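PHB depolymerase (Penicillium funiculosum, PDB 2D81) catalyses the hydrolysis of the polyester poly(3-hydroxybutyrate), as a fungal depolymerase with a circularly permuted alpha/beta-hydrolase fold. Local coordinates at residues 132-136 with 149-153; 59-65 with 102-108. One frame throughout, in Å; residues are numbered along the deposited sequence.

Interaction 1: residues 132-136 with 149-153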
ATOM      1  N   GLY A 132     -20.422   8.456  -2.014  1.00  9.82           N
ATOM      2  CA  GLY A 132     -20.602   9.109  -0.730  1.00 10.94           C
ATOM      3  C   GLY A 132     -19.435   8.981   0.234  1.00 10.64           C
ATOM      4  O   GLY A 132     -19.387   9.680   1.248  1.00 11.00           O
ATOM      5  N   ALA A 133     -18.492   8.096  -0.072  1.00 10.04           N
ATOM      6  CA  ALA A 133     -17.343   7.887   0.805  1.00  9.10           C
ATOM      7  C   ALA A 133     -16.332   9.018   0.653  1.00  8.64           C
ATOM      8  O   ALA A 133     -16.067   9.483  -0.459  1.00  8.27           O
ATOM      9  CB  ALA A 133     -16.682   6.546   0.490  1.00 11.00           C
ATOM     10  N   VAL A 134     -15.771   9.464   1.771  1.00  8.43           N
ATOM     11  CA  VAL A 134     -14.737  10.491   1.737  1.00  9.17           C
ATOM     12  C   VAL A 134     -13.354   9.849   1.799  1.00  7.81           C
ATOM     13  O   VAL A 134     -13.205   8.646   1.567  1.00  8.42           O
ATOM     14  CB  VAL A 134     -14.888  11.482   2.914  1.00  9.15           C
ATOM     15  CG1 VAL A 134     -16.255  12.153   2.850  1.00 11.25           C
ATOM     16  CG2 VAL A 134     -14.710  10.757   4.241  1.00 11.94           C
ATOM     17  N   HIS A 135     -12.342  10.653   2.114  1.00  8.14           N
ATOM     18  CA  HIS A 135     -10.994  10.137   2.277  1.00  8.37           C
ATOM     19  C   HIS A 135     -10.867   9.348   3.582  1.00  7.44           C
ATOM     20  O   HIS A 135     -10.682   9.920   4.655  1.00  8.07           O
ATOM     21  CB  HIS A 135      -9.990  11.284   2.276  1.00 11.30           C
ATOM     22  CG  HIS A 135      -8.583  10.838   2.043  1.00 12.11           C
ATOM     23  ND1 HIS A 135      -8.147  10.366   0.822  1.00 14.34           N
ATOM     24  CD2 HIS A 135      -7.523  10.753   2.879  1.00 12.55           C
ATOM     25  CE1 HIS A 135      -6.878  10.010   0.919  1.00 13.79           C
ATOM     26  NE2 HIS A 135      -6.477  10.235   2.157  1.00 13.34           N
ATOM     27  N   THR A 136     -10.967   8.028   3.475  1.00  6.99           N
ATOM     28  CA  THR A 136     -10.934   7.149   4.633  1.00  7.56           C
ATOM     29  C   THR A 136     -10.791   5.726   4.101  1.00  7.37           C
ATOM     30  O   THR A 136     -11.091   5.473   2.931  1.00  7.51           O
ATOM     31  CB  THR A 136     -12.247   7.275   5.444  1.00  6.74           C
ATOM     32  OG1 THR A 136     -12.096   6.628   6.714  1.00  8.36           O
ATOM     33  CG2 THR A 136     -13.405   6.633   4.688  1.00  7.91           C
ATOM     34  N   CYS A 149     -17.845   7.386   7.672  1.00  8.36           N
ATOM     35  CA  CYS A 149     -17.388   7.337   6.289  1.00  9.35           C
ATOM     36  C   CYS A 149     -17.768   8.621   5.552  1.00 10.11           C
ATOM     37  O   CYS A 149     -17.388   8.812   4.397  1.00 13.60           O
ATOM     38  CB  CYS A 149     -17.979   6.123   5.558  1.00  9.67           C
ATOM     39  SG  CYS A 149     -17.277   5.895   3.886  1.00 13.06           S
ATOM     40  N   SER A 150     -18.513   9.505   6.215  1.00  9.30           N
ATOM     41  CA  SER A 150     -18.860  10.787   5.607  1.00  9.41           C
ATOM     42  C   SER A 150     -18.079  11.956   6.206  1.00  9.11           C
ATOM     43  O   SER A 150     -18.305  13.107   5.835  1.00  8.95           O
ATOM     44  CB  SER A 150     -20.364  11.053   5.737  1.00 12.50           C
ATOM     45  OG  SER A 150     -20.739  11.227   7.091  1.00 17.21           O
ATOM     46  N   LEU A 151     -17.162  11.663   7.125  1.00  8.28           N
ATOM     47  CA  LEU A 151     -16.299  12.699   7.697  1.00  7.62           C
ATOM     48  C   LEU A 151     -14.841  12.239   7.759  1.00  9.16           C
ATOM     49  O   LEU A 151     -14.507  11.288   8.470  1.00  7.12           O
ATOM     50  CB  LEU A 151     -16.773  13.071   9.108  1.00  8.58           C
ATOM     51  CG  LEU A 151     -15.992  14.198   9.794  1.00  7.77           C
ATOM     52  CD1 LEU A 151     -16.208  15.500   9.039  1.00  8.91           C
ATOM     53  CD2 LEU A 151     -16.450  14.338  11.244  1.00  9.46           C
ATOM     54  N   SER A 152     -13.973  12.924   7.020  1.00  8.64           N
ATOM     55  CA  SER A 152     -12.568  12.536   6.962  1.00  8.57           C
ATOM     56  C   SER A 152     -11.801  13.089   8.159  1.00  8.41           C
ATOM     57  O   SER A 152     -11.476  14.275   8.210  1.00  9.18           O
ATOM     58  CB  SER A 152     -11.930  13.038   5.662  1.00  8.94           C
ATOM     59  OG  SER A 152     -10.606  12.551   5.524  1.00  9.13           O
ATOM     60  N   THR A 153     -11.516  12.212   9.116  1.00  7.41           N
ATOM     61  CA  THR A 153     -10.786  12.581  10.324  1.00  8.82           C
ATOM     62  C   THR A 153     -10.228  11.304  10.958  1.00  7.19           C
ATOM     63  O   THR A 153     -10.653  10.198  10.611  1.00  7.38           O
ATOM     64  CB  THR A 153     -11.722  13.314  11.322  1.00  9.71           C
ATOM     65  OG1 THR A 153     -10.962  13.808  12.430  1.00  9.76           O
ATOM     66  CG2 THR A 153     -12.802  12.375  11.831  1.00 10.28           C
TER
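Ser-152 meets His-135, whose imidazole is the flat group here: OG stands obliquely to the ring, neither over a face nor at an edge, and touches the CB that carries it at 3.5 Å. Outside the two segments, Thr-103 and Val-104 touch this ring, and its ND1 is hydrogen-bonded to Asp-101. The serine grips the histidine main chain instead: Ser-152 OG donates to His-135 O at 2.8 Å, in the carbonyl plane and on a lone pair. With chi1 at -174°, OG points opposite Ser-152 N, which extends the hydroxyl across to that carbonyl. A second bond, 3.2 Å from Val-134 N to Cys-149 O, is fairly straight at 156°. Between the two bonds sits the Val-134 fork: CG2 lies 3.3 Å from Cys-149 O, and CG1 lies 3.7 Å from Ser-150 O. On the other flank Ala-133 CB rests 3.5 Å from Cys-149 SG, whose disulfide runs to Cys-160. In both bonds segment 132-136 offers main-chain atoms. His-135 also touches Ala-19, apparently the engineered replacement of a serine, consistent with a Ser-His-Asp triad; the chemistry implies that this contact fixes the histidine's backbone while Asp-101 engages its ring.

Interaction 2: residues 59-65 with 102-108. With RB3 ((1R)-3-{[(1R)-3-methoxy-1-methyl-3-oxopropyl]oxy}-1-methyl-3-oxopropyl (3R)-3-hydroxybutanoate), chain C.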
ATOM      1  N   CYS A  59      -1.423  16.910  -7.086  1.00  7.97           N
ATOM      2  CA  CYS A  59      -1.758  15.489  -7.056  1.00  8.33           C
ATOM      3  C   CYS A  59      -2.724  15.218  -5.902  1.00  7.89           C
ATOM      4  O   CYS A  59      -2.834  14.091  -5.419  1.00  8.34           O
ATOM      5  CB  CYS A  59      -0.480  14.645  -6.893  1.00  7.80           C
ATOM      6  SG  CYS A  59       0.687  14.814  -8.287  1.00 10.79           S
ATOM      7  N   MET A  60      -3.429  16.263  -5.474  1.00  7.34           N
ATOM      8  CA  MET A  60      -4.379  16.161  -4.372  1.00  7.85           C
ATOM      9  C   MET A  60      -5.612  17.026  -4.610  1.00  9.28           C
ATOM     10  O   MET A  60      -5.745  17.664  -5.651  1.00 10.07           O
ATOM     11  CB  MET A  60      -3.714  16.584  -3.059  1.00  8.75           C
ATOM     12  CG  MET A  60      -2.580  15.682  -2.605  1.00 11.20           C
ATOM     13  SD  MET A  60      -1.800  16.293  -1.088  1.00 11.76           S
ATOM     14  CE  MET A  60      -3.108  16.012   0.087  1.00 11.80           C
ATOM     15  N   TYR A  61      -6.513  17.029  -3.633  1.00  9.58           N
ATOM     16  CA  TYR A  61      -7.648  17.945  -3.617  1.00  9.74           C
ATOM     17  C   TYR A  61      -8.502  17.828  -4.875  1.00  9.89           C
ATOM     18  O   TYR A  61      -9.086  18.804  -5.353  1.00  9.66           O
ATOM     19  CB  TYR A  61      -7.132  19.372  -3.414  1.00 11.01           C
ATOM     20  CG  TYR A  61      -6.249  19.473  -2.189  1.00 11.12           C
ATOM     21  CD1 TYR A  61      -4.943  19.955  -2.278  1.00 13.64           C
ATOM     22  CD2 TYR A  61      -6.698  19.020  -0.950  1.00 13.21           C
ATOM     23  CE1 TYR A  61      -4.105  19.974  -1.162  1.00 15.50           C
ATOM     24  CE2 TYR A  61      -5.871  19.036   0.169  1.00 15.03           C
ATOM     25  CZ  TYR A  61      -4.576  19.511   0.056  1.00 16.45           C
ATOM     26  OH  TYR A  61      -3.753  19.504   1.159  1.00 20.13           O
ATOM     27  N   ASN A  62      -8.567  16.606  -5.393  1.00 10.57           N
ATOM     28  CA  ASN A  62      -9.427  16.242  -6.512  1.00  9.64           C
ATOM     29  C   ASN A  62      -9.151  17.065  -7.758  1.00 10.04           C
ATOM     30  O   ASN A  62     -10.055  17.355  -8.538  1.00 10.32           O
ATOM     31  CB  ASN A  62     -10.901  16.359  -6.117  1.00  9.57           C
ATOM     32  CG  ASN A  62     -11.799  15.494  -6.983  1.00  9.43           C
ATOM     33  OD1 ASN A  62     -11.403  14.407  -7.410  1.00  8.75           O
ATOM     34  ND2 ASN A  62     -13.020  15.961  -7.229  1.00  8.83           N
ATOM     35  N   GLY A  63      -7.888  17.430  -7.940  1.00 10.10           N
ATOM     36  CA  GLY A  63      -7.473  18.056  -9.178  1.00  9.42           C
ATOM     37  C   GLY A  63      -7.165  17.050 -10.273  1.00 10.54           C
ATOM     38  O   GLY A  63      -7.399  15.847 -10.123  1.00  9.16           O
ATOM     39  N   TYR A  64      -6.644  17.555 -11.387  1.00  9.98           N
ATOM     40  CA  TYR A  64      -6.267  16.714 -12.517  1.00 11.00           C
ATOM     41  C   TYR A  64      -4.757  16.759 -12.741  1.00  9.48           C
ATOM     42  O   TYR A  64      -4.279  17.478 -13.620  1.00 10.42           O
ATOM     43  CB  TYR A  64      -6.961  17.189 -13.800  1.00  9.62           C
ATOM     44  CG  TYR A  64      -8.449  16.923 -13.876  1.00 11.17           C
ATOM     45  CD1 TYR A  64      -9.360  17.689 -13.146  1.00  9.79           C
ATOM     46  CD2 TYR A  64      -8.948  15.916 -14.701  1.00 11.30           C
ATOM     47  CE1 TYR A  64     -10.731  17.459 -13.240  1.00 12.26           C
ATOM     48  CE2 TYR A  64     -10.316  15.676 -14.801  1.00 12.84           C
ATOM     49  CZ  TYR A  64     -11.200  16.450 -14.072  1.00 12.06           C
ATOM     50  OH  TYR A  64     -12.553  16.217 -14.174  1.00 14.74           O
ATOM     51  N   PRO A  65      -3.984  15.993 -11.958  1.00  8.64           N
ATOM     52  CA  PRO A  65      -2.534  16.027 -12.165  1.00  9.58           C
ATOM     53  C   PRO A  65      -2.163  15.542 -13.562  1.00 10.32           C
ATOM     54  O   PRO A  65      -2.838  14.679 -14.127  1.00 10.05           O
ATOM     55  CB  PRO A  65      -2.006  15.103 -11.070  1.00  7.74           C
ATOM     56  CG  PRO A  65      -3.124  14.116 -10.897  1.00  9.59           C
ATOM     57  CD  PRO A  65      -4.346  15.011 -10.921  1.00  7.94           C
ATOM     58  N   THR A 102     -12.312  14.641  -1.294  1.00 10.79           N
ATOM     59  CA  THR A 102     -11.752  15.880  -1.827  1.00 10.42           C
ATOM     60  C   THR A 102     -10.360  16.135  -1.262  1.00 10.07           C
ATOM     61  O   THR A 102      -9.835  17.248  -1.341  1.00 10.71           O
ATOM     62  CB  THR A 102     -12.657  17.094  -1.510  1.00 10.34           C
ATOM     63  OG1 THR A 102     -12.888  17.173  -0.097  1.00 11.01           O
ATOM     64  CG2 THR A 102     -13.987  16.966  -2.238  1.00 12.11           C
ATOM     65  N   THR A 103      -9.766  15.089  -0.696  1.00  9.55           N
ATOM     66  CA  THR A 103      -8.407  15.159  -0.178  1.00  7.78           C
ATOM     67  C   THR A 103      -7.426  14.643  -1.227  1.00  8.03           C
ATOM     68  O   THR A 103      -6.409  15.280  -1.503  1.00  8.40           O
ATOM     69  CB  THR A 103      -8.265  14.319   1.098  1.00  9.51           C
ATOM     70  OG1 THR A 103      -9.148  14.831   2.105  1.00  9.36           O
ATOM     71  CG2 THR A 103      -6.834  14.361   1.605  1.00 10.24           C
ATOM     72  N   VAL A 104      -7.730  13.482  -1.801  1.00  7.02           N
ATOM     73  CA  VAL A 104      -7.053  13.033  -3.013  1.00  7.58           C
ATOM     74  C   VAL A 104      -8.053  13.082  -4.166  1.00  7.94           C
ATOM     75  O   VAL A 104      -8.051  14.034  -4.938  1.00  9.76           O
ATOM     76  CB  VAL A 104      -6.484  11.604  -2.847  1.00  8.01           C
ATOM     77  CG1 VAL A 104      -5.794  11.159  -4.132  1.00  7.90           C
ATOM     78  CG2 VAL A 104      -5.486  11.581  -1.697  1.00  7.66           C
ATOM     79  N   GLY A 105      -8.921  12.078  -4.272  1.00  8.22           N
ATOM     80  CA  GLY A 105     -10.137  12.262  -5.048  1.00  8.06           C
ATOM     81  C   GLY A 105     -10.263  11.484  -6.343  1.00  7.73           C
ATOM     82  O   GLY A 105      -9.262  11.023  -6.896  1.00  7.76           O
ATOM     83  N   PRO A 106     -11.496  11.335  -6.861  1.00  7.96           N
ATOM     84  CA  PRO A 106     -11.780  10.609  -8.102  1.00  7.79           C
ATOM     85  C   PRO A 106     -10.933  11.090  -9.277  1.00  8.03           C
ATOM     86  O   PRO A 106     -10.475  10.286 -10.083  1.00  7.48           O
ATOM     87  CB  PRO A 106     -13.271  10.869  -8.326  1.00 10.04           C
ATOM     88  CG  PRO A 106     -13.797  11.019  -6.943  1.00 11.30           C
ATOM     89  CD  PRO A 106     -12.741  11.861  -6.273  1.00  9.02           C
ATOM     90  N   ASN A 107     -10.725  12.399  -9.374  1.00  7.04           N
ATOM     91  CA  ASN A 107     -10.000  12.953 -10.513  1.00  8.00           C
ATOM     92  C   ASN A 107      -8.524  12.551 -10.478  1.00  7.88           C
ATOM     93  O   ASN A 107      -7.898  12.366 -11.519  1.00  8.35           O
ATOM     94  CB  ASN A 107     -10.138  14.480 -10.534  1.00  9.22           C
ATOM     95  CG  ASN A 107     -11.559  14.938 -10.833  1.00  8.96           C
ATOM     96  OD1 ASN A 107     -11.972  16.026 -10.424  1.00 11.78           O
ATOM     97  ND2 ASN A 107     -12.309  14.119 -11.559  1.00  7.61           N
ATOM     98  N   VAL A 108      -7.972  12.410  -9.276  1.00  5.83           N
ATOM     99  CA  VAL A 108      -6.588  11.980  -9.126  1.00  5.43           C
ATOM    100  C   VAL A 108      -6.468  10.477  -9.342  1.00  5.97           C
ATOM    101  O   VAL A 108      -5.603  10.017 -10.085  1.00  5.57           O
ATOM    102  CB  VAL A 108      -6.042  12.338  -7.726  1.00  6.14           C
ATOM    103  CG1 VAL A 108      -4.614  11.825  -7.568  1.00  6.08           C
ATOM    104  CG2 VAL A 108      -6.084  13.853  -7.532  1.00  6.10           C
TER
HETATM  105  O1M RB3 C 451      -4.254  14.079   3.335  1.00 30.39           O
HETATM  106  C1A RB3 C 451      -3.518  13.070   3.274  1.00 27.41           C
HETATM  107  O1A RB3 C 451      -2.873  12.575   4.223  1.00 30.84           O
HETATM  108  C2A RB3 C 451      -3.400  12.380   1.913  1.00 24.10           C
HETATM  109  C3A RB3 C 451      -1.943  12.296   1.455  1.00 19.82           C
HETATM  110  C4A RB3 C 451      -1.901  11.619   0.083  1.00 18.87           C
HETATM  111  O3A RB3 C 451      -1.404  13.625   1.351  1.00 18.25           O
HETATM  112  C1B RB3 C 451      -0.104  13.692   1.749  1.00 16.84           C
HETATM  113  O1B RB3 C 451       0.611  12.692   1.735  1.00 11.77           O
HETATM  114  C2B RB3 C 451       0.441  15.044   2.216  1.00 17.31           C
HETATM  115  C3B RB3 C 451       1.971  15.095   2.273  1.00 17.59           C
HETATM  116  C4B RB3 C 451       2.588  14.919   0.883  1.00 17.31           C
HETATM  117  O3B RB3 C 451       2.376  16.373   2.789  1.00 22.14           O
HETATM  118  C1C RB3 C 451       2.397  16.402   4.149  1.00 23.34           C
HETATM  119  O1C RB3 C 451       1.569  15.763   4.797  1.00 24.73           O
HETATM  120  C2C RB3 C 451       3.453  17.251   4.858  1.00 24.97           C
HETATM  121  C3C RB3 C 451       2.800  18.326   5.730  1.00 26.39           C
HETATM  122  C4C RB3 C 451       3.866  19.187   6.410  1.00 26.08           C
HETATM  123  O3C RB3 C 451       1.942  19.138   4.925  1.00 29.55           O
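A turn in segment 59-65, part of the loop before helix 68-77, packs against the entrance to helix 106-116, on the substrate-pocket side of the alpha/beta-hydrolase fold. Tyr-61 and Asn-62 both have left-handed backbone angles, and Gly-63 N closes the turn on Met-60 O at 3.1 Å. Two consecutive amides then reach across. Tyr-61 N donates to Thr-103 O at 2.8 Å, almost straight at 174° although the donor stands above the carbonyl plane, and Asn-62 N donates to Val-104 O at 2.7 Å along a more bent path. Thr-103 N and Val-104 N are themselves bonded to Asp-101, so the strip is held through both its amides and its carbonyls.

Asn-62 carries the contact at the helix start. With CG swung opposite the backbone N (chi1 -157°), OD1 accepts from Asn-107 N at 2.9 Å, in the first turn of the helix. Gly-105, at the N-cap position, suits this approach, since a CB there would collide with OD1. Replacing Asn-62 by an alanine removes OD1, and Asn-107 N would probably lose its side-chain acceptor, with a gap opened beside Pro-106 CD.

Further along, Asn-107 CB lies over the Tyr-64 ring, 4.1 Å from its centroid and 11° off the normal, a CH-pi contact. Pro-65 CD meets Val-108 CG2 at 4.0 Å, an apolar contact one residue further along the helix. Cys-59, at the start of the segment, is disulfide-bonded to Cys-50.

At the pocket end the two segments share the bound hydroxybutyrate trimer, RB3. Thr-103 CG2 lies 3.1 Å from RB3 O1M, and the Met-60 chain bends at its last torsion, bringing the terminal methyl CE to 3.2 Å from the ester oxygen O3A of RB3.

In the fold
From the N terminus, the chain passes strand 39-43 before reaching 59-65. Interaction 2 closes there on 102-108, enclosing helix 68-77 and strand 92-98. The chain then follows helix 106-116 and strand 125-130 into interaction 1, a short closure around strand 137-139. The two closures are in series, neither nested nor crossed. Segments 59-65, 102-108 and 132-136 follow strands 39-43, 92-98 and 125-130, three consecutive neighbours at one end of the main sheet. The contacts lie about 14 Å apart, centre to centre, yet they meet directly: His-135 CE1 packs 3.4 Å from Val-104 CG2. Met-60, Thr-103 and His-135 thus bring both contacts to the RB3 pocket.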